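Local coordinates for protein flavodoxin (Bacillus cereus, PDB 6GAQ) that carries electrons on a bound flavin mononucleotide and probably serves as a low-potential electron donor to several redox enzymes, at residues D34-E39 / F146-A151; M48-L53 / E83-A88; L61-W66 / E70-A75; V92-S97 / E114-R119. All coordinates share one frame; numbering follows the deposited sequence.

Contact 1: residues D34-E39 / F146-A151; sequences DAFDHE and FAIAFA
F36, the first residue to leave helical geometry after helix 21-35, faces A151 near the end of helix 137-152, and their CA atoms, 7.4 Å apart, mark the closest backbone approach between 34-39 and 146-151. No hydrogen bond joins the two segments; the contact is made by one aromatic ring, one methyl group and two flanking side chains. The methyl of A151 sits over a face of the F36 ring in a CH-pi contact, its CB 3.7 Å from the ring centroid and 18° off the ring normal. It is displaced toward the rim, so that it touches CD1 and CE1 of F36 more closely than the other ring carbons, with A151 CB 3.6 Å from F36 CD1. The ring reaches this place because CG of F36 stands anti to its own carbonyl carbon (chi1 -47°), which carries the phenyl group out toward the neighbouring helix. I148, one turn earlier on that helix, meets the ring differently: its CG1 lies at the edge, near the ring plane, 4.2 Å from CE1 of F36. H38 also points at the helix but approaches more loosely, the edge of its imidazole turned to the carbonyl of A151, with NE2 4.4 Å from A151 O. Helices 21-35 and 137-152 thus pack side by side on one face of the parallel sheet, where A147 and A151 also touch helix 21-35, while F146 and F150 lie against A93 of strand 91-98 and against strand 122-131.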
# COMPACT_ATOMS: atom_id res chain seq x y z
N ASP A 34 -9.07 7.68 -9.25
CA ASP A 34 -10.34 8.37 -9.43
C ASP A 34 -10.63 8.62 -10.90
O ASP A 34 -11.78 8.51 -11.34
CB ASP A 34 -10.35 9.69 -8.66
CG ASP A 34 -10.58 9.51 -7.18
OD1 ASP A 34 -11.08 8.44 -6.77
OD2 ASP A 34 -10.26 10.45 -6.42
N ALA A 35 -9.60 8.96 -11.67
CA ALA A 35 -9.80 9.34 -13.07
C ALA A 35 -10.38 8.19 -13.88
O ALA A 35 -11.23 8.40 -14.75
CB ALA A 35 -8.48 9.82 -13.68
N PHE A 36 -9.92 6.97 -13.62
CA PHE A 36 -10.68 5.79 -14.02
C PHE A 36 -11.86 5.66 -13.07
O PHE A 36 -11.68 5.69 -11.85
CB PHE A 36 -9.81 4.53 -13.97
CG PHE A 36 -8.46 4.70 -14.60
CD1 PHE A 36 -7.38 5.16 -13.86
CD2 PHE A 36 -8.26 4.39 -15.94
CE1 PHE A 36 -6.13 5.31 -14.45
CE2 PHE A 36 -7.02 4.55 -16.53
CZ PHE A 36 -5.96 5.00 -15.78
N ASP A 37 -13.06 5.54 -13.61
CA ASP A 37 -14.25 5.65 -12.76
C ASP A 37 -14.36 4.51 -11.76
O ASP A 37 -15.42 3.88 -11.63
CB ASP A 37 -15.50 5.75 -13.63
CG ASP A 37 -15.57 7.05 -14.41
OD1 ASP A 37 -15.17 8.09 -13.85
OD2 ASP A 37 -16.01 7.03 -15.58
N HIS A 38 -13.28 4.27 -11.01
CA HIS A 38 -13.25 3.30 -9.93
C HIS A 38 -13.75 3.94 -8.64
O HIS A 38 -13.78 5.16 -8.48
CB HIS A 38 -11.82 2.78 -9.71
CG HIS A 38 -11.31 1.92 -10.83
ND1 HIS A 38 -12.10 1.00 -11.49
CD2 HIS A 38 -10.08 1.82 -11.39
CE1 HIS A 38 -11.38 0.39 -12.41
NE2 HIS A 38 -10.15 0.87 -12.37
N GLU A 39 -14.15 3.09 -7.70
CA GLU A 39 -14.60 3.52 -6.38
C GLU A 39 -13.45 3.33 -5.40
O GLU A 39 -13.12 2.20 -5.03
CB GLU A 39 -15.83 2.72 -5.94
CG GLU A 39 -17.01 3.58 -5.51
CD GLU A 39 -18.26 2.76 -5.25
OE1 GLU A 39 -18.26 1.56 -5.58
OE2 GLU A 39 -19.24 3.32 -4.71
N PHE A 146 2.76 4.01 -11.21
CA PHE A 146 2.35 2.87 -10.39
C PHE A 146 0.83 2.73 -10.36
O PHE A 146 0.29 1.63 -10.56
CB PHE A 146 2.91 3.01 -8.98
CG PHE A 146 2.55 1.88 -8.05
CD1 PHE A 146 3.29 0.72 -8.03
CD2 PHE A 146 1.46 1.99 -7.20
CE1 PHE A 146 2.96 -0.32 -7.18
CE2 PHE A 146 1.12 0.96 -6.35
CZ PHE A 146 1.87 -0.20 -6.34
N ALA A 147 0.13 3.84 -10.12
CA ALA A 147 -1.33 3.78 -10.00
C ALA A 147 -1.99 3.46 -11.33
O ALA A 147 -3.02 2.78 -11.36
CB ALA A 147 -1.86 5.10 -9.45
N ILE A 148 -1.43 3.93 -12.45
CA ILE A 148 -2.03 3.67 -13.75
C ILE A 148 -1.87 2.20 -14.13
O ILE A 148 -2.80 1.58 -14.65
CB ILE A 148 -1.41 4.60 -14.81
CG1 ILE A 148 -1.96 6.02 -14.65
CG2 ILE A 148 -1.69 4.08 -16.21
CD1 ILE A 148 -1.21 7.05 -15.47
N ALA A 149 -0.70 1.62 -13.86
CA ALA A 149 -0.49 0.20 -14.15
C ALA A 149 -1.43 -0.67 -13.33
O ALA A 149 -1.92 -1.70 -13.81
CB ALA A 149 0.96 -0.18 -13.89
N PHE A 150 -1.69 -0.27 -12.08
CA PHE A 150 -2.67 -0.99 -11.27
C PHE A 150 -4.06 -0.89 -11.87
O PHE A 150 -4.82 -1.87 -11.88
CB PHE A 150 -2.66 -0.44 -9.84
CG PHE A 150 -3.47 -1.26 -8.87
CD1 PHE A 150 -2.93 -2.39 -8.29
CD2 PHE A 150 -4.76 -0.88 -8.53
CE1 PHE A 150 -3.67 -3.14 -7.39
CE2 PHE A 150 -5.50 -1.63 -7.63
CZ PHE A 150 -4.96 -2.76 -7.06
N ALA A 151 -4.42 0.28 -12.39
CA ALA A 151 -5.71 0.44 -13.04
C ALA A 151 -5.80 -0.37 -14.32
O ALA A 151 -6.88 -0.84 -14.69
CB ALA A 151 -5.98 1.92 -13.33

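Contact 2: residues M48-L53 / E83-A88; sequences MDAEEL and ENIDLA
Two connections of the flavodoxin alpha/beta fold meet here: the 3-10 segment beginning at A50, in the link between strands 40-44 and 58-63, and the irregular 83-88 loop that leads from helix 73-81 to strand 91-98. The backbones come nearest at E51 and I85, whose CA atoms are 6.8 Å apart, and no hydrogen bond passes between the segments. I85 makes the largest part of the contact. Its CD1 lies 3.5 Å from the carbonyl O of A50, and with A50 CB, 4.3 Å away, it forms an apolar pair; a single methyl thus covers both the backbone and the side chain of that alanine. CG1 of I85 is placed between its backbone N and carbonyl carbon (chi1 46°), an unusual choice that sends CD1 to A50 and leaves the other branch, CG2, to meet E51. There the E51 chain, bent at chi2, runs past I85 in the opposite direction and brings OE1 to 4.1 Å from CG2. Farther along, L53 CB rests 4.2 Å from CD2 of L87. The loop is braced locally by an Asx turn, in which OD1 of D86 accepts from A88 N at 3.2 Å. L53 and L87 both continue inward to I59 of strand 58-63, and L82 packs on A50 and L53. The backbone of L87 pairs with R119, in the chain following helix 107-117.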
# COMPACT_ATOMS: atom_id res chain seq x y z
N MET A 48 -7.91 -0.77 12.24
CA MET A 48 -8.73 -1.23 11.13
C MET A 48 -8.77 -2.76 11.15
O MET A 48 -7.74 -3.41 10.97
CB MET A 48 -8.17 -0.72 9.81
CG MET A 48 -8.83 -1.30 8.57
SD MET A 48 -8.01 -0.72 7.06
CE MET A 48 -9.09 -1.40 5.81
N ASP A 49 -9.96 -3.31 11.39
CA ASP A 49 -10.12 -4.76 11.35
C ASP A 49 -9.90 -5.26 9.93
O ASP A 49 -10.55 -4.79 8.99
CB ASP A 49 -11.51 -5.14 11.85
CG ASP A 49 -11.84 -4.52 13.19
OD1 ASP A 49 -11.51 -5.15 14.23
OD2 ASP A 49 -12.40 -3.41 13.22
N ALA A 50 -8.98 -6.21 9.77
CA ALA A 50 -8.58 -6.67 8.45
C ALA A 50 -9.69 -7.38 7.69
O ALA A 50 -9.51 -7.69 6.51
CB ALA A 50 -7.37 -7.60 8.57
N GLU A 51 -10.83 -7.65 8.33
CA GLU A 51 -11.95 -8.28 7.64
C GLU A 51 -12.53 -7.39 6.54
O GLU A 51 -13.15 -7.91 5.61
CB GLU A 51 -13.06 -8.63 8.64
CG GLU A 51 -12.82 -9.90 9.43
CD GLU A 51 -13.58 -11.08 8.87
OE1 GLU A 51 -13.24 -12.23 9.22
OE2 GLU A 51 -14.53 -10.86 8.09
N GLU A 52 -12.32 -6.08 6.64
CA GLU A 52 -12.96 -5.14 5.72
C GLU A 52 -12.47 -5.29 4.28
O GLU A 52 -13.15 -4.83 3.36
CB GLU A 52 -12.71 -3.70 6.20
CG GLU A 52 -13.23 -3.41 7.60
CD GLU A 52 -12.70 -2.10 8.15
OE1 GLU A 52 -12.12 -2.11 9.26
OE2 GLU A 52 -12.87 -1.06 7.48
N LEU A 53 -11.31 -5.92 4.07
CA LEU A 53 -10.71 -5.97 2.74
C LEU A 53 -11.51 -6.81 1.76
O LEU A 53 -11.38 -6.62 0.55
CB LEU A 53 -9.28 -6.50 2.83
CG LEU A 53 -8.14 -5.51 3.10
CD1 LEU A 53 -8.28 -4.85 4.46
CD2 LEU A 53 -6.80 -6.21 2.98
N GLU A 83 -3.74 -12.52 9.33
CA GLU A 83 -3.45 -13.95 9.38
C GLU A 83 -4.69 -14.81 9.14
O GLU A 83 -4.56 -15.96 8.69
CB GLU A 83 -2.82 -14.30 10.73
CG GLU A 83 -2.43 -15.76 10.91
CD GLU A 83 -1.32 -16.20 9.97
OE1 GLU A 83 -0.47 -15.36 9.62
OE2 GLU A 83 -1.31 -17.39 9.58
N ASN A 84 -5.88 -14.29 9.41
CA ASN A 84 -7.10 -15.09 9.44
C ASN A 84 -8.12 -14.65 8.40
O ASN A 84 -9.32 -14.60 8.68
CB ASN A 84 -7.72 -15.07 10.83
CG ASN A 84 -7.08 -16.06 11.77
OD1 ASN A 84 -6.11 -16.73 11.43
ND2 ASN A 84 -7.63 -16.17 12.98
N ILE A 85 -7.68 -14.33 7.18
CA ILE A 85 -8.61 -14.00 6.10
C ILE A 85 -8.07 -14.57 4.79
O ILE A 85 -6.86 -14.60 4.56
CB ILE A 85 -8.85 -12.48 5.97
CG1 ILE A 85 -7.54 -11.71 6.03
CG2 ILE A 85 -9.83 -11.99 7.03
CD1 ILE A 85 -7.62 -10.37 5.34
N ASP A 86 -9.00 -15.00 3.93
CA ASP A 86 -8.68 -15.54 2.62
C ASP A 86 -8.86 -14.44 1.58
O ASP A 86 -9.98 -13.96 1.37
CB ASP A 86 -9.57 -16.74 2.30
CG ASP A 86 -9.17 -17.45 1.03
OD1 ASP A 86 -8.12 -17.10 0.45
OD2 ASP A 86 -9.91 -18.37 0.60
N LEU A 87 -7.76 -14.03 0.95
CA LEU A 87 -7.77 -12.97 -0.05
C LEU A 87 -7.73 -13.52 -1.47
O LEU A 87 -7.31 -12.81 -2.39
CB LEU A 87 -6.60 -12.01 0.18
CG LEU A 87 -6.70 -11.08 1.39
CD1 LEU A 87 -5.35 -10.45 1.68
CD2 LEU A 87 -7.75 -10.02 1.16
N ALA A 88 -8.17 -14.76 -1.68
CA ALA A 88 -8.16 -15.34 -3.01
C ALA A 88 -9.08 -14.57 -3.94
O ALA A 88 -10.25 -14.32 -3.62
CB ALA A 88 -8.59 -16.81 -2.94

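Contact 3: residues L61-W66 / E70-A75; sequences LGSYTW and ELPFEA. With FMN (flavin mononucleotide), chain C.
Y64 lies between protein and cofactor: P72 CG packs over one face of its ring in a CH-pi contact, 3.9 Å from the centroid, while FMN O3P covers the opposite face. This sandwich depends on a chi1 of 65°, which sets CG of Y64 between its backbone N and carbonyl carbon. The phenol OH then donates to E74 OE1 at 2.8 Å, meeting the carboxylate from above its plane, with ring and carboxylate planes 86° apart. The E74 chain runs extended beyond CG to reach it. The segments belong to the beta-alpha-beta unit of strand 58-63, helix 73-81 and strand 91-98, and the loop leaving the strand is one wall of the flavin pocket. Here W66 N donates to E70 O at 3.0 Å, drawing the loop's two limbs together. CG of W66 is anti to its backbone N (chi1 -152°), and one face of the indole is turned to the dimethylbenzene end of the flavin, CZ3 of W66 3.6 Å from FMN C8. Poorly ordered F73 forms an edge-to-face pair with the five-membered ring of W66, the ring centroids 5.5 Å apart. T65 holds the ribityl chain through its carbonyl, T65 O accepting from FMN O2' at 2.7 Å.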
# COMPACT_ATOMS: atom_id res chain seq x y z
N LEU A 61 -2.14 -1.64 -0.17
CA LEU A 61 -1.60 -1.33 1.14
C LEU A 61 -0.40 -0.40 1.02
O LEU A 61 0.30 -0.39 0.01
CB LEU A 61 -1.20 -2.61 1.88
CG LEU A 61 -2.27 -3.69 2.05
CD1 LEU A 61 -1.75 -4.82 2.93
CD2 LEU A 61 -3.55 -3.10 2.62
N GLY A 62 -0.17 0.38 2.07
CA GLY A 62 0.95 1.29 2.10
C GLY A 62 1.46 1.52 3.51
O GLY A 62 0.67 1.68 4.44
N SER A 63 2.78 1.55 3.68
CA SER A 63 3.34 1.73 5.01
C SER A 63 4.77 2.23 4.90
O SER A 63 5.50 1.86 3.98
CB SER A 63 3.31 0.42 5.82
OG SER A 63 4.22 0.47 6.90
N TYR A 64 5.15 3.08 5.85
CA TYR A 64 6.54 3.46 5.99
C TYR A 64 7.30 2.39 6.76
O TYR A 64 6.71 1.51 7.39
CB TYR A 64 6.67 4.82 6.70
CG TYR A 64 6.20 4.83 8.14
CD1 TYR A 64 4.84 4.81 8.45
CD2 TYR A 64 7.11 4.87 9.18
CE1 TYR A 64 4.41 4.83 9.76
CE2 TYR A 64 6.69 4.89 10.50
CZ TYR A 64 5.34 4.87 10.78
OH TYR A 64 4.92 4.89 12.09
N THR A 65 8.63 2.45 6.68
CA THR A 65 9.49 1.49 7.36
C THR A 65 10.10 2.14 8.59
O THR A 65 10.58 3.27 8.54
CB THR A 65 10.59 0.99 6.43
OG1 THR A 65 10.00 0.42 5.25
CG2 THR A 65 11.42 -0.08 7.12
N TRP A 66 10.08 1.41 9.71
CA TRP A 66 10.63 1.89 10.96
C TRP A 66 11.96 1.19 11.25
O TRP A 66 12.57 0.59 10.35
CB TRP A 66 9.59 1.69 12.07
CG TRP A 66 9.71 2.69 13.19
CD1 TRP A 66 9.83 2.41 14.52
CD2 TRP A 66 9.72 4.12 13.08
NE1 TRP A 66 9.91 3.58 15.24
CE2 TRP A 66 9.85 4.64 14.38
CE3 TRP A 66 9.64 5.01 12.00
CZ2 TRP A 66 9.89 6.01 14.64
CZ3 TRP A 66 9.68 6.37 12.26
CH2 TRP A 66 9.81 6.85 13.57
N GLU A 70 11.87 -3.00 10.28
CA GLU A 70 10.66 -3.55 10.87
C GLU A 70 9.46 -2.68 10.54
O GLU A 70 9.58 -1.47 10.30
CB GLU A 70 10.80 -3.67 12.39
CG GLU A 70 11.93 -4.57 12.85
CD GLU A 70 11.89 -4.84 14.34
OE1 GLU A 70 11.28 -5.85 14.75
OE2 GLU A 70 12.46 -4.04 15.10
N LEU A 71 8.28 -3.30 10.52
CA LEU A 71 7.05 -2.55 10.38
C LEU A 71 6.89 -1.61 11.57
O LEU A 71 7.33 -1.92 12.68
CB LEU A 71 5.85 -3.49 10.31
CG LEU A 71 5.76 -4.42 9.09
CD1 LEU A 71 4.46 -5.20 9.13
CD2 LEU A 71 5.85 -3.62 7.81
N PRO A 72 6.27 -0.44 11.37
CA PRO A 72 5.97 0.43 12.51
C PRO A 72 4.99 -0.25 13.45
O PRO A 72 4.26 -1.18 13.08
CB PRO A 72 5.36 1.67 11.86
CG PRO A 72 4.90 1.22 10.51
CD PRO A 72 5.85 0.14 10.09
N PHE A 73 4.99 0.22 14.70
CA PHE A 73 4.13 -0.34 15.74
C PHE A 73 2.67 -0.39 15.31
O PHE A 73 1.93 -1.29 15.71
CB PHE A 73 4.28 0.47 17.02
CG PHE A 73 4.58 1.93 16.78
CD1 PHE A 73 5.81 2.45 17.14
CD2 PHE A 73 3.65 2.76 16.19
CE1 PHE A 73 6.10 3.79 16.92
CE2 PHE A 73 3.93 4.10 15.97
CZ PHE A 73 5.16 4.61 16.33
N GLU A 74 2.25 0.58 14.49
CA GLU A 74 0.85 0.68 14.09
C GLU A 74 0.47 -0.37 13.04
O GLU A 74 -0.69 -0.80 12.99
CB GLU A 74 0.58 2.08 13.55
CG GLU A 74 1.78 2.66 12.81
CD GLU A 74 1.67 4.15 12.56
OE1 GLU A 74 2.41 4.91 13.22
OE2 GLU A 74 0.85 4.55 11.71
N ALA A 75 1.43 -0.77 12.21
CA ALA A 75 1.15 -1.65 11.08
C ALA A 75 1.36 -3.12 11.38
O ALA A 75 0.78 -3.97 10.69
CB ALA A 75 2.03 -1.26 9.88
N1 FMN C . 13.38 3.88 6.22
C2 FMN C . 13.69 2.69 5.61
O2 FMN C . 13.55 2.57 4.39
N3 FMN C . 14.17 1.63 6.35
C4 FMN C . 14.33 1.75 7.71
O4 FMN C . 14.75 0.80 8.37
C4A FMN C . 14.02 2.95 8.34
N5 FMN C . 14.18 3.08 9.70
C5A FMN C . 13.87 4.27 10.32
C6 FMN C . 14.04 4.40 11.69
C7 FMN C . 13.73 5.60 12.33
C7M FMN C . 13.91 5.73 13.81
C8 FMN C . 13.25 6.67 11.58
C8M FMN C . 12.92 7.97 12.26
C9 FMN C . 13.09 6.54 10.21
C9A FMN C . 13.39 5.35 9.57
N10 FMN C . 13.22 5.22 8.21
C10 FMN C . 13.54 4.02 7.59
C1' FMN C . 12.72 6.37 7.39
C2' FMN C . 11.21 6.47 7.25
O2' FMN C . 10.69 5.29 6.69
C3' FMN C . 10.89 7.66 6.36
O3' FMN C . 11.12 8.86 7.08
C4' FMN C . 9.47 7.67 5.81
O4' FMN C . 9.41 8.53 4.69
C5' FMN C . 8.43 8.13 6.83
O5' FMN C . 7.16 8.05 6.23
P FMN C . 5.85 8.71 6.89
O1P FMN C . 5.89 10.20 6.66
O2P FMN C . 4.61 8.14 6.24
O3P FMN C . 5.83 8.44 8.38

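Contact 4: residues V92-S97 / E114-R119; sequences VAVFGS and ERLVER. With FMN (flavin mononucleotide), chain C.
L116 of helix 107-117 packs onto V92 and V94 of strand 91-98, helix and strand being the first two elements of a beta-alpha-beta unit that ends in strand 122-131, and CD1 of L116 does nearly all the touching. That methyl sits 3.7 Å from V92 CG2 and equally near V92 CB, and 4.0 Å from V94 CG2, bridging two valines that point to the same face of the sheet. CG of L116 is anti to its carbonyl carbon (chi1 -69°), and the extended outer bond (chi2 -176°) carries CD1 down to the strand. CG2 of V92 also meets CB of L116 at 4.0 Å. One shell out, L61 and L87 touch L116, while V109 and F112 of the same helix pack on V94. On the opposite side of the strand, F95 lies against helix 21-35. At the surface of the helix, R115 NH1 pairs with E118 OE1 at 2.7 Å in a salt bridge one turn long, and R115 NE is hydrogen-bonded to the carbonyl O of H79. The strand's far end enters the flavin site, where S97 OG is hydrogen-bonded to L132 O and accepts a hydrogen bond from FMN O4' at 2.7 Å.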
# COMPACT_ATOMS: atom_id res chain seq x y z
N VAL A 92 -4.03 -7.08 -5.66
CA VAL A 92 -3.45 -6.21 -4.65
C VAL A 92 -2.13 -5.63 -5.14
O VAL A 92 -1.52 -6.10 -6.10
CB VAL A 92 -3.22 -6.95 -3.31
CG1 VAL A 92 -4.53 -7.54 -2.80
CG2 VAL A 92 -2.17 -8.03 -3.48
N ALA A 93 -1.70 -4.57 -4.45
CA ALA A 93 -0.40 -3.95 -4.67
C ALA A 93 0.03 -3.28 -3.37
O ALA A 93 -0.76 -3.13 -2.43
CB ALA A 93 -0.44 -2.94 -5.82
N VAL A 94 1.30 -2.89 -3.31
CA VAL A 94 1.89 -2.32 -2.10
C VAL A 94 2.73 -1.11 -2.49
O VAL A 94 3.30 -1.05 -3.58
CB VAL A 94 2.75 -3.36 -1.33
CG1 VAL A 94 3.33 -2.77 -0.06
CG2 VAL A 94 1.92 -4.60 -1.00
N PHE A 95 2.79 -0.13 -1.59
CA PHE A 95 3.69 1.01 -1.73
C PHE A 95 4.23 1.38 -0.36
O PHE A 95 3.80 0.85 0.66
CB PHE A 95 2.99 2.21 -2.40
CG PHE A 95 1.86 2.78 -1.59
CD1 PHE A 95 2.09 3.81 -0.68
CD2 PHE A 95 0.57 2.30 -1.75
CE1 PHE A 95 1.04 4.34 0.06
CE2 PHE A 95 -0.47 2.83 -1.01
CZ PHE A 95 -0.24 3.85 -0.11
N GLY A 96 5.19 2.30 -0.35
CA GLY A 96 5.78 2.73 0.90
C GLY A 96 6.78 3.84 0.68
O GLY A 96 7.27 4.05 -0.44
N SER A 97 7.09 4.54 1.77
CA SER A 97 8.07 5.62 1.77
C SER A 97 9.14 5.29 2.80
O SER A 97 8.84 5.07 3.98
CB SER A 97 7.41 6.96 2.09
OG SER A 97 8.38 7.99 2.22
N GLU A 114 4.72 -10.10 0.84
CA GLU A 114 4.73 -11.52 1.19
C GLU A 114 3.46 -11.92 1.92
O GLU A 114 2.89 -12.98 1.64
CB GLU A 114 5.96 -11.84 2.04
CG GLU A 114 7.29 -11.61 1.35
CD GLU A 114 8.45 -11.61 2.32
OE1 GLU A 114 8.20 -11.68 3.54
OE2 GLU A 114 9.61 -11.53 1.86
N ARG A 115 2.99 -11.07 2.84
CA ARG A 115 1.80 -11.41 3.62
C ARG A 115 0.57 -11.50 2.73
O ARG A 115 -0.23 -12.43 2.87
CB ARG A 115 1.59 -10.37 4.72
CG ARG A 115 0.22 -10.41 5.37
CD ARG A 115 -0.03 -11.73 6.09
NE ARG A 115 0.49 -11.72 7.46
CZ ARG A 115 1.37 -12.59 7.93
NH1 ARG A 115 1.84 -13.56 7.15
NH2 ARG A 115 1.79 -12.50 9.19
N LEU A 116 0.40 -10.56 1.80
CA LEU A 116 -0.75 -10.60 0.91
C LEU A 116 -0.72 -11.83 0.02
O LEU A 116 -1.75 -12.47 -0.21
CB LEU A 116 -0.81 -9.32 0.07
CG LEU A 116 -1.16 -8.04 0.83
CD1 LEU A 116 -1.27 -6.86 -0.13
CD2 LEU A 116 -2.44 -8.21 1.63
N VAL A 117 0.46 -12.18 -0.50
CA VAL A 117 0.59 -13.40 -1.30
C VAL A 117 0.40 -14.63 -0.42
O VAL A 117 -0.19 -15.63 -0.85
CB VAL A 117 1.95 -13.41 -2.02
CG1 VAL A 117 2.17 -14.75 -2.72
CG2 VAL A 117 2.03 -12.27 -3.03
N GLU A 118 0.88 -14.57 0.82
CA GLU A 118 0.71 -15.67 1.77
C GLU A 118 -0.75 -15.97 2.07
O GLU A 118 -1.04 -17.01 2.67
CB GLU A 118 1.46 -15.35 3.07
CG GLU A 118 1.85 -16.55 3.91
CD GLU A 118 2.74 -16.18 5.08
OE1 GLU A 118 3.11 -14.98 5.19
OE2 GLU A 118 3.08 -17.07 5.89
N ARG A 119 -1.67 -15.09 1.68
CA ARG A 119 -3.09 -15.25 1.98
C ARG A 119 -3.95 -15.36 0.72
O ARG A 119 -5.17 -15.21 0.80
CB ARG A 119 -3.57 -14.11 2.87
CG ARG A 119 -2.91 -14.10 4.23
CD ARG A 119 -3.85 -14.61 5.31
NE ARG A 119 -4.41 -15.92 4.99
CZ ARG A 119 -4.02 -17.05 5.57
NH1 ARG A 119 -3.06 -17.03 6.49
NH2 ARG A 119 -4.58 -18.20 5.22
N1 FMN C . 13.38 3.88 6.22
C2 FMN C . 13.69 2.69 5.61
O2 FMN C . 13.55 2.57 4.39
N3 FMN C . 14.17 1.63 6.35
C4 FMN C . 14.33 1.75 7.71
O4 FMN C . 14.75 0.80 8.37
C4A FMN C . 14.02 2.95 8.34
N5 FMN C . 14.18 3.08 9.70
C5A FMN C . 13.87 4.27 10.32
C6 FMN C . 14.04 4.40 11.69
C7 FMN C . 13.73 5.60 12.33
C7M FMN C . 13.91 5.73 13.81
C8 FMN C . 13.25 6.67 11.58
C8M FMN C . 12.92 7.97 12.26
C9 FMN C . 13.09 6.54 10.21
C9A FMN C . 13.39 5.35 9.57
N10 FMN C . 13.22 5.22 8.21
C10 FMN C . 13.54 4.02 7.59
C1' FMN C . 12.72 6.37 7.39
C2' FMN C . 11.21 6.47 7.25
O2' FMN C . 10.69 5.29 6.69
C3' FMN C . 10.89 7.66 6.36
O3' FMN C . 11.12 8.86 7.08
C4' FMN C . 9.47 7.67 5.81
O4' FMN C . 9.41 8.53 4.69
C5' FMN C . 8.43 8.13 6.83
O5' FMN C . 7.16 8.05 6.23
P FMN C . 5.85 8.71 6.89
O1P FMN C . 5.89 10.20 6.66
O2P FMN C . 4.61 8.14 6.24
O3P FMN C . 5.83 8.44 8.38

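Overall arrangement
The contacts are spread over both faces of the five-stranded parallel sheet. Contact 1 joins helices 21-35 and 137-152 on one side; the helices of contacts 3 and 4 lie on the other, and the centres of contacts 1 and 3 are about 24 Å apart. Along the chain, contact 1 encloses the rest, contact 3 falls within the span of contact 2, and contact 4 follows both. Neighbouring strands 58-63 and 91-98 link contacts 3 and 4 through backbone pairing of L61 with A93 and F95, while R119 ties contact 4 to contact 2. Packing of 146-151 on strand 91-98 joins contacts 1 and 4. Only contacts 3 and 4 touch FMN, at the strands' C-terminal ends; contacts 1 and 2 lie away from it.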